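PDB 4BXM: ERPC from Borrelia burgdorferi, which probably binds the host complement regulator factor H at the spirochaete surface, as an outer surface lipoprotein of the Erp (OspE-related) family. Local coordinates for residues Ile50-Asn55 against Tyr67-Ser73; Phe82-Thr87 against Leu152-Lys157; Lys101-Ala107 against Gly132-Lys136. All coordinates share one frame. Residues are numbered along the deposited sequence.

Contact 1: residues Ile50-Asn55 against Tyr67-Ser73; sequences IETGLN and YTATFFS
Strands Ile50-Asn55 and Tyr67-Ser73 run antiparallel, their axes 4.0 Å apart at 142°, as the two arms of a beta hairpin. Leu54 and Ala69 form a regular hydrogen-bonded pair: Leu54 N gives to Ala69 O (2.8 Å) and Ala69 N to Leu54 O (3.1 Å). Beyond Gly53, whose CA lies 4.1 Å from Thr70 CA, a classic beta bulge sets both Phe71 and Phe72 against Thr52; Phe71 takes the helical phi/psi of -98/-56°. Thr52 O accepts from Phe71 N at 2.8 Å and weakly from Phe72 N at 3.5 Å, while Phe72 O receives Thr52 N (2.8 Å) and Thr52 OG1 (3.0 Å), the p rotamer placing that hydroxyl over the Phe72 ring. Glu51, Asn55 and Thr68 share the face opposite Thr52 and Leu54; Thr68 OG1 donates to Asn55 OD1 (2.8 Å), and Thr70, its CB sideways, donates through OG1 to Glu51 OE2 (2.7 Å). Apolar Leu54 CD2 meets Phe71 CD1 at 3.8 Å. Strand 35-45 pairs with Ile50-Asn55, strand 96-97 flanks Tyr67-Ser73, and Phe82 of helix 79-88 packs on Ile50 and Phe72.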
# COMPACT_ATOMS: atom_id res chain seq x y z
N ILE A 50 -2.42 7.82 -9.59
CA ILE A 50 -1.68 7.78 -8.31
C ILE A 50 -0.54 6.74 -8.34
O ILE A 50 -0.69 5.67 -8.90
CB ILE A 50 -2.65 7.49 -7.11
CG1 ILE A 50 -3.57 8.69 -6.89
CG2 ILE A 50 -1.87 7.26 -5.85
CD1 ILE A 50 -4.79 8.44 -6.03
N GLU A 51 0.63 7.09 -7.80
CA GLU A 51 1.73 6.18 -7.50
C GLU A 51 1.97 6.09 -6.00
O GLU A 51 1.89 7.09 -5.24
CB GLU A 51 3.01 6.55 -8.27
CG GLU A 51 4.25 5.67 -7.91
CD GLU A 51 5.47 5.87 -8.83
OE1 GLU A 51 5.38 6.70 -9.77
OE2 GLU A 51 6.54 5.18 -8.63
N THR A 52 2.22 4.87 -5.50
CA THR A 52 2.66 4.73 -4.12
C THR A 52 4.02 4.13 -4.09
O THR A 52 4.39 3.27 -4.90
CB THR A 52 1.71 3.88 -3.25
OG1 THR A 52 1.65 2.51 -3.72
CG2 THR A 52 0.31 4.46 -3.33
N GLY A 53 4.75 4.51 -3.07
CA GLY A 53 6.08 4.00 -2.88
C GLY A 53 6.27 3.59 -1.42
O GLY A 53 5.65 4.10 -0.51
N LEU A 54 7.07 2.59 -1.23
CA LEU A 54 7.33 2.08 0.07
C LEU A 54 8.78 2.33 0.45
O LEU A 54 9.66 2.05 -0.33
CB LEU A 54 7.04 0.59 0.09
CG LEU A 54 7.31 -0.29 1.33
CD1 LEU A 54 6.30 -0.01 2.42
CD2 LEU A 54 7.16 -1.79 0.94
N ASN A 55 8.96 2.85 1.64
CA ASN A 55 10.23 3.13 2.27
C ASN A 55 10.31 2.25 3.49
O ASN A 55 9.48 2.32 4.35
CB ASN A 55 10.29 4.58 2.67
CG ASN A 55 10.46 5.49 1.51
OD1 ASN A 55 10.97 5.11 0.50
ND2 ASN A 55 10.01 6.67 1.65
N TYR A 67 15.26 0.44 2.03
CA TYR A 67 14.51 -0.04 0.89
C TYR A 67 13.53 1.06 0.49
O TYR A 67 12.71 1.51 1.32
CB TYR A 67 13.81 -1.39 1.20
CG TYR A 67 12.84 -1.86 0.07
CD1 TYR A 67 11.57 -1.26 -0.08
CD2 TYR A 67 13.20 -2.86 -0.85
CE1 TYR A 67 10.69 -1.64 -1.05
CE2 TYR A 67 12.33 -3.23 -1.87
CZ TYR A 67 11.08 -2.60 -1.97
OH TYR A 67 10.19 -2.93 -2.92
N THR A 68 13.64 1.48 -0.77
CA THR A 68 12.74 2.46 -1.37
C THR A 68 12.36 2.07 -2.82
O THR A 68 13.23 1.98 -3.66
CB THR A 68 13.39 3.86 -1.44
OG1 THR A 68 13.58 4.36 -0.14
CG2 THR A 68 12.45 4.89 -2.16
N ALA A 69 11.07 1.91 -3.10
CA ALA A 69 10.60 1.49 -4.42
C ALA A 69 9.11 1.72 -4.55
O ALA A 69 8.40 1.78 -3.54
CB ALA A 69 10.95 0.04 -4.72
N THR A 70 8.65 1.92 -5.78
CA THR A 70 7.25 1.81 -6.13
C THR A 70 6.66 0.56 -5.48
O THR A 70 7.26 -0.51 -5.54
CB THR A 70 7.05 1.71 -7.65
OG1 THR A 70 7.77 2.78 -8.21
CG2 THR A 70 5.57 1.99 -8.02
N PHE A 71 5.52 0.74 -4.86
CA PHE A 71 4.74 -0.29 -4.24
C PHE A 71 3.62 -0.71 -5.20
O PHE A 71 3.51 -1.85 -5.53
CB PHE A 71 4.14 0.25 -2.94
CG PHE A 71 3.46 -0.77 -2.08
CD1 PHE A 71 4.19 -1.77 -1.43
CD2 PHE A 71 2.14 -0.63 -1.75
CE1 PHE A 71 3.58 -2.71 -0.58
CE2 PHE A 71 1.50 -1.52 -0.87
CZ PHE A 71 2.22 -2.60 -0.33
N PHE A 72 2.81 0.24 -5.62
CA PHE A 72 1.87 0.06 -6.73
C PHE A 72 1.48 1.37 -7.34
O PHE A 72 1.67 2.44 -6.70
CB PHE A 72 0.58 -0.70 -6.30
CG PHE A 72 -0.30 -0.02 -5.25
CD1 PHE A 72 -1.09 1.08 -5.55
CD2 PHE A 72 -0.42 -0.56 -4.00
CE1 PHE A 72 -1.85 1.67 -4.59
CE2 PHE A 72 -1.24 -0.04 -3.04
CZ PHE A 72 -1.99 1.07 -3.34
N SER A 73 0.84 1.28 -8.49
CA SER A 73 0.32 2.47 -9.09
C SER A 73 -1.01 2.19 -9.75
O SER A 73 -1.37 1.03 -10.00
CB SER A 73 1.40 3.05 -10.08
OG SER A 73 1.47 2.14 -11.12

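Contact 2: residues Phe82-Thr87 against Leu152-Lys157; sequences FIKAMT and LKKNLK
Two helical segments, Phe82-Thr87 and Leu152-Leu156, pass antiparallel at 152° with axes 9.7 Å apart, and meet through apolar side chains. Leu152 (chi1 m, chi2 t) points its CA-to-CB bond toward the partner and brings CD1 to 3.5 Å from Met86 O and 3.8 Å from Met86 CE; the flexible thioether, m at all three chi angles, fits this space, and both side chains also rest on Ile147 of strand 142-148. The exposed Lys153 lays its aliphatic chain beside Thr87, Lys153 CE 3.9 Å from Thr87 O, and Lys153 CA is 5.4 Å from Thr87 CA. One turn after Leu152, Leu156 supplies a knobs-into-holes contact, its mt side chain seated among Phe82, Ile83, Met86 and Thr87. Its CD2 reaches Ile83 CD1 at 3.6 Å, its CD1 Met86 CB at 3.7 Å, and its CB Thr87 CG2 at 4.2 Å. Thr87 can offer that methyl because its p rotamer turns OG1 back to Ile83 O (2.9 Å). Lys157, poorly ordered, directs its CB away from Phe82-Thr87.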
# COMPACT_ATOMS: atom_id res chain seq x y z
N PHE A 82 -10.04 4.29 -5.79
CA PHE A 82 -9.00 4.21 -4.77
C PHE A 82 -9.34 5.08 -3.53
O PHE A 82 -9.20 4.67 -2.42
CB PHE A 82 -7.69 4.67 -5.39
CG PHE A 82 -6.55 4.80 -4.40
CD1 PHE A 82 -5.79 3.69 -4.07
CD2 PHE A 82 -6.25 6.01 -3.84
CE1 PHE A 82 -4.77 3.80 -3.17
CE2 PHE A 82 -5.20 6.16 -2.96
CZ PHE A 82 -4.43 5.08 -2.65
N ILE A 83 -9.83 6.27 -3.75
CA ILE A 83 -10.20 7.18 -2.63
C ILE A 83 -11.29 6.53 -1.79
O ILE A 83 -11.12 6.45 -0.62
CB ILE A 83 -10.72 8.54 -3.10
CG1 ILE A 83 -9.67 9.31 -3.92
CG2 ILE A 83 -11.28 9.38 -1.91
CD1 ILE A 83 -8.35 9.40 -3.27
N LYS A 84 -12.37 6.08 -2.43
CA LYS A 84 -13.45 5.47 -1.72
C LYS A 84 -12.92 4.24 -0.96
O LYS A 84 -13.15 4.09 0.28
CB LYS A 84 -14.60 5.10 -2.66
CG LYS A 84 -15.59 4.17 -2.01
CD LYS A 84 -16.72 3.79 -2.96
CE LYS A 84 -17.79 2.96 -2.22
NZ LYS A 84 -17.18 1.79 -1.45
N ALA A 85 -12.17 3.37 -1.67
CA ALA A 85 -11.67 2.13 -1.05
C ALA A 85 -10.82 2.39 0.15
O ALA A 85 -10.82 1.60 1.14
CB ALA A 85 -10.80 1.37 -2.03
N MET A 86 -10.00 3.45 0.05
CA MET A 86 -9.05 3.72 1.12
C MET A 86 -9.62 4.53 2.32
O MET A 86 -8.92 4.78 3.30
CB MET A 86 -7.82 4.47 0.57
CG MET A 86 -7.00 3.68 -0.39
SD MET A 86 -6.30 2.09 0.17
CE MET A 86 -4.89 2.60 1.11
N THR A 87 -10.85 4.96 2.23
CA THR A 87 -11.49 5.70 3.30
C THR A 87 -12.78 5.02 3.82
O THR A 87 -13.08 5.19 5.02
CB THR A 87 -11.87 7.11 2.84
OG1 THR A 87 -12.76 7.03 1.73
CG2 THR A 87 -10.60 7.87 2.46
N LEU A 152 -5.43 8.00 6.55
CA LEU A 152 -5.87 8.04 5.16
C LEU A 152 -6.98 9.06 4.96
O LEU A 152 -6.94 9.85 4.02
CB LEU A 152 -6.33 6.63 4.70
CG LEU A 152 -5.22 5.59 4.53
CD1 LEU A 152 -5.74 4.15 4.49
CD2 LEU A 152 -4.43 5.89 3.24
N LYS A 153 -7.99 9.02 5.82
CA LYS A 153 -9.13 9.95 5.75
C LYS A 153 -8.68 11.42 5.81
O LYS A 153 -9.21 12.24 5.06
CB LYS A 153 -10.12 9.74 6.90
CG LYS A 153 -11.01 8.52 6.76
CD LYS A 153 -12.24 8.65 7.68
CE LYS A 153 -13.57 8.57 6.92
NZ LYS A 153 -14.80 8.35 7.80
N LYS A 154 -7.76 11.75 6.69
CA LYS A 154 -7.30 13.10 6.76
C LYS A 154 -6.53 13.58 5.54
O LYS A 154 -6.55 14.73 5.26
CB LYS A 154 -6.56 13.37 8.06
CG LYS A 154 -5.19 12.77 8.25
CD LYS A 154 -4.60 13.39 9.52
CE LYS A 154 -3.34 12.67 10.02
NZ LYS A 154 -2.11 13.30 9.45
N ASN A 155 -5.89 12.71 4.78
CA ASN A 155 -5.09 13.12 3.64
C ASN A 155 -5.82 13.01 2.36
O ASN A 155 -5.50 13.69 1.39
CB ASN A 155 -3.87 12.26 3.57
CG ASN A 155 -2.85 12.67 4.56
OD1 ASN A 155 -2.31 13.78 4.41
ND2 ASN A 155 -2.50 11.80 5.52
N LEU A 156 -6.83 12.16 2.33
CA LEU A 156 -7.57 11.92 1.11
C LEU A 156 -8.96 12.59 1.24
O LEU A 156 -9.73 12.50 0.33
CB LEU A 156 -7.71 10.39 0.84
CG LEU A 156 -6.47 9.49 0.63
CD1 LEU A 156 -6.71 7.97 0.74
CD2 LEU A 156 -5.85 9.84 -0.71
N LYS A 157 -9.22 13.29 2.37
CA LYS A 157 -10.56 13.78 2.81
C LYS A 157 -11.75 13.04 2.22
O LYS A 157 -12.14 11.99 2.74
CB LYS A 157 -10.72 15.30 2.63
CG LYS A 157 -10.26 15.82 1.29
CD LYS A 157 -8.78 16.11 1.31
CE LYS A 157 -8.08 15.69 0.02
NZ LYS A 157 -6.62 15.91 0.21

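Contact 3: residues Lys101-Ala107 against Gly132-Lys136; sequences KDEQSNA and GDKIK
Glu103 extends its side chain over Gly132, OE2 lying 3.6 Å from Gly132 CA, where a beta carbon would clash; glycine suits the place for that reason. This is a loop-to-strand junction, with a single backbone bridge between Glu103 and Ile135 (CA to CA 4.6 Å), where the end of strand 125-134 meets the turn leading into the short, weakly bonded helix of about Gln104-Ala107. Glu103 itself is extended (phi/psi -86/146°), and Gln104 then changes to helical angles (-57/-37°). Glu103 OE2 accepts from Asp133 N at 2.8 Å and also from Tyr97 OH, while OE1 is bound by Tyr145 OH and Tyr100 N, so this buried carboxylate is well supplied with donors. The backbones are tied by Gln104 N to Lys134 O (2.9 Å) and Lys136 N to Asp102 O (2.8 Å), with Ile135 CA 3.4 Å from Asp102 O. The CA-to-CB bond of Asp133 (chi1 t) points toward Lys101-Ala107; a short acidic side chain suits this place because OD2 can accept a weak bond from Ser105 N at 2.9 Å, near Gln104 CB at 3.4 Å. The long, poorly ordered side chain of Lys136 crosses back over the loop, where its ammonium finds two backbone carbonyls: NZ donates to Lys101 O at 3.2 Å and weakly to Glu103 O at 3.3 Å.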
# COMPACT_ATOMS: atom_id res chain seq x y z
N LYS A 101 9.53 -7.12 -0.65
CA LYS A 101 10.55 -8.06 -1.20
C LYS A 101 10.17 -9.53 -1.06
O LYS A 101 10.65 -10.34 -1.83
CB LYS A 101 11.95 -7.81 -0.57
CG LYS A 101 11.97 -7.96 0.97
CD LYS A 101 13.38 -8.14 1.56
CE LYS A 101 13.40 -8.36 3.09
NZ LYS A 101 12.40 -9.32 3.66
N ASP A 102 9.29 -9.87 -0.12
CA ASP A 102 8.83 -11.24 0.06
C ASP A 102 7.81 -11.68 -0.98
O ASP A 102 7.44 -12.84 -1.02
CB ASP A 102 8.07 -11.35 1.39
CG ASP A 102 8.97 -11.25 2.59
OD1 ASP A 102 10.18 -11.59 2.46
OD2 ASP A 102 8.44 -10.87 3.66
N GLU A 103 7.24 -10.72 -1.71
CA GLU A 103 6.17 -11.05 -2.65
C GLU A 103 6.73 -11.46 -3.98
O GLU A 103 7.75 -10.91 -4.50
CB GLU A 103 5.20 -9.88 -2.81
CG GLU A 103 4.20 -9.85 -1.69
CD GLU A 103 3.57 -8.49 -1.54
OE1 GLU A 103 4.19 -7.68 -0.83
OE2 GLU A 103 2.44 -8.26 -2.12
N GLN A 104 6.00 -12.40 -4.58
CA GLN A 104 6.37 -12.90 -5.87
C GLN A 104 6.46 -11.77 -6.88
O GLN A 104 7.22 -11.84 -7.78
CB GLN A 104 5.29 -13.86 -6.29
CG GLN A 104 5.62 -14.59 -7.55
CD GLN A 104 4.63 -15.66 -7.76
OE1 GLN A 104 4.11 -16.28 -6.80
NE2 GLN A 104 4.31 -15.88 -9.02
N SER A 105 5.57 -10.79 -6.78
CA SER A 105 5.52 -9.64 -7.65
C SER A 105 6.71 -8.68 -7.54
O SER A 105 6.89 -7.82 -8.39
CB SER A 105 4.23 -8.84 -7.36
OG SER A 105 4.13 -8.52 -5.99
N ASN A 106 7.47 -8.75 -6.46
CA ASN A 106 8.43 -7.72 -6.19
C ASN A 106 9.45 -7.61 -7.27
O ASN A 106 9.75 -6.51 -7.72
CB ASN A 106 9.14 -7.91 -4.86
CG ASN A 106 9.83 -6.65 -4.42
OD1 ASN A 106 9.21 -5.65 -3.99
ND2 ASN A 106 11.08 -6.69 -4.50
N ALA A 107 9.93 -8.74 -7.77
CA ALA A 107 10.93 -8.68 -8.85
C ALA A 107 10.33 -8.09 -10.15
O ALA A 107 10.88 -7.18 -10.75
CB ALA A 107 11.57 -10.09 -9.07
N GLY A 132 -1.98 -8.28 -0.42
CA GLY A 132 -1.08 -8.17 -1.51
C GLY A 132 -0.99 -9.46 -2.30
O GLY A 132 -1.99 -10.10 -2.57
N ASP A 133 0.19 -9.76 -2.79
CA ASP A 133 0.40 -10.91 -3.64
C ASP A 133 0.83 -12.11 -2.77
O ASP A 133 1.15 -11.93 -1.56
CB ASP A 133 1.49 -10.52 -4.62
CG ASP A 133 1.70 -11.49 -5.71
OD1 ASP A 133 0.82 -12.29 -5.97
OD2 ASP A 133 2.80 -11.49 -6.27
N LYS A 134 0.94 -13.31 -3.40
CA LYS A 134 1.54 -14.47 -2.76
C LYS A 134 3.00 -14.28 -2.40
O LYS A 134 3.77 -13.67 -3.18
CB LYS A 134 1.53 -15.66 -3.73
CG LYS A 134 0.14 -16.10 -4.13
CD LYS A 134 0.16 -16.79 -5.48
CE LYS A 134 -1.16 -17.51 -5.72
NZ LYS A 134 -1.21 -18.03 -7.11
N ILE A 135 3.38 -14.93 -1.29
CA ILE A 135 4.80 -15.05 -0.87
C ILE A 135 5.63 -15.83 -1.89
O ILE A 135 5.17 -16.83 -2.44
CB ILE A 135 4.98 -15.64 0.56
CG1 ILE A 135 3.97 -15.04 1.57
CG2 ILE A 135 6.40 -15.41 1.08
CD1 ILE A 135 3.93 -13.53 1.64
N LYS A 136 6.84 -15.33 -2.12
CA LYS A 136 7.65 -15.65 -3.28
C LYS A 136 7.69 -17.15 -3.48
O LYS A 136 7.40 -17.67 -4.59
CB LYS A 136 9.08 -15.13 -3.06
CG LYS A 136 9.79 -14.61 -4.30
CD LYS A 136 11.12 -13.95 -3.91
CE LYS A 136 11.61 -12.88 -4.90
NZ LYS A 136 11.03 -11.51 -4.75

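Overall arrangement
Contacts 1 and 3 reach the same antiparallel sheet, contact 3 through the end of strand 125-134 alone; their centres are about 14 Å apart, and they meet where Tyr67 of the hairpin approaches Asn106 of the helical turn. Contact 2 lies toward another end of the fold, its centre about 17 Å from that of contact 1. Strand 67-74 is followed in the chain, after a short connection, by helix 79-88, and the two contacts touch through Ile50 CD1 and Phe82 CD2 (3.6 Å) and through Phe72 CE1 and Phe82 CE1 (3.9 Å). Contacts 2 and 3 lie on opposite sides of the chain's centre, about 25 Å between centres and about 11 Å between nearest atoms, although contact 3 is nested in sequence within the loop that contact 2 closes.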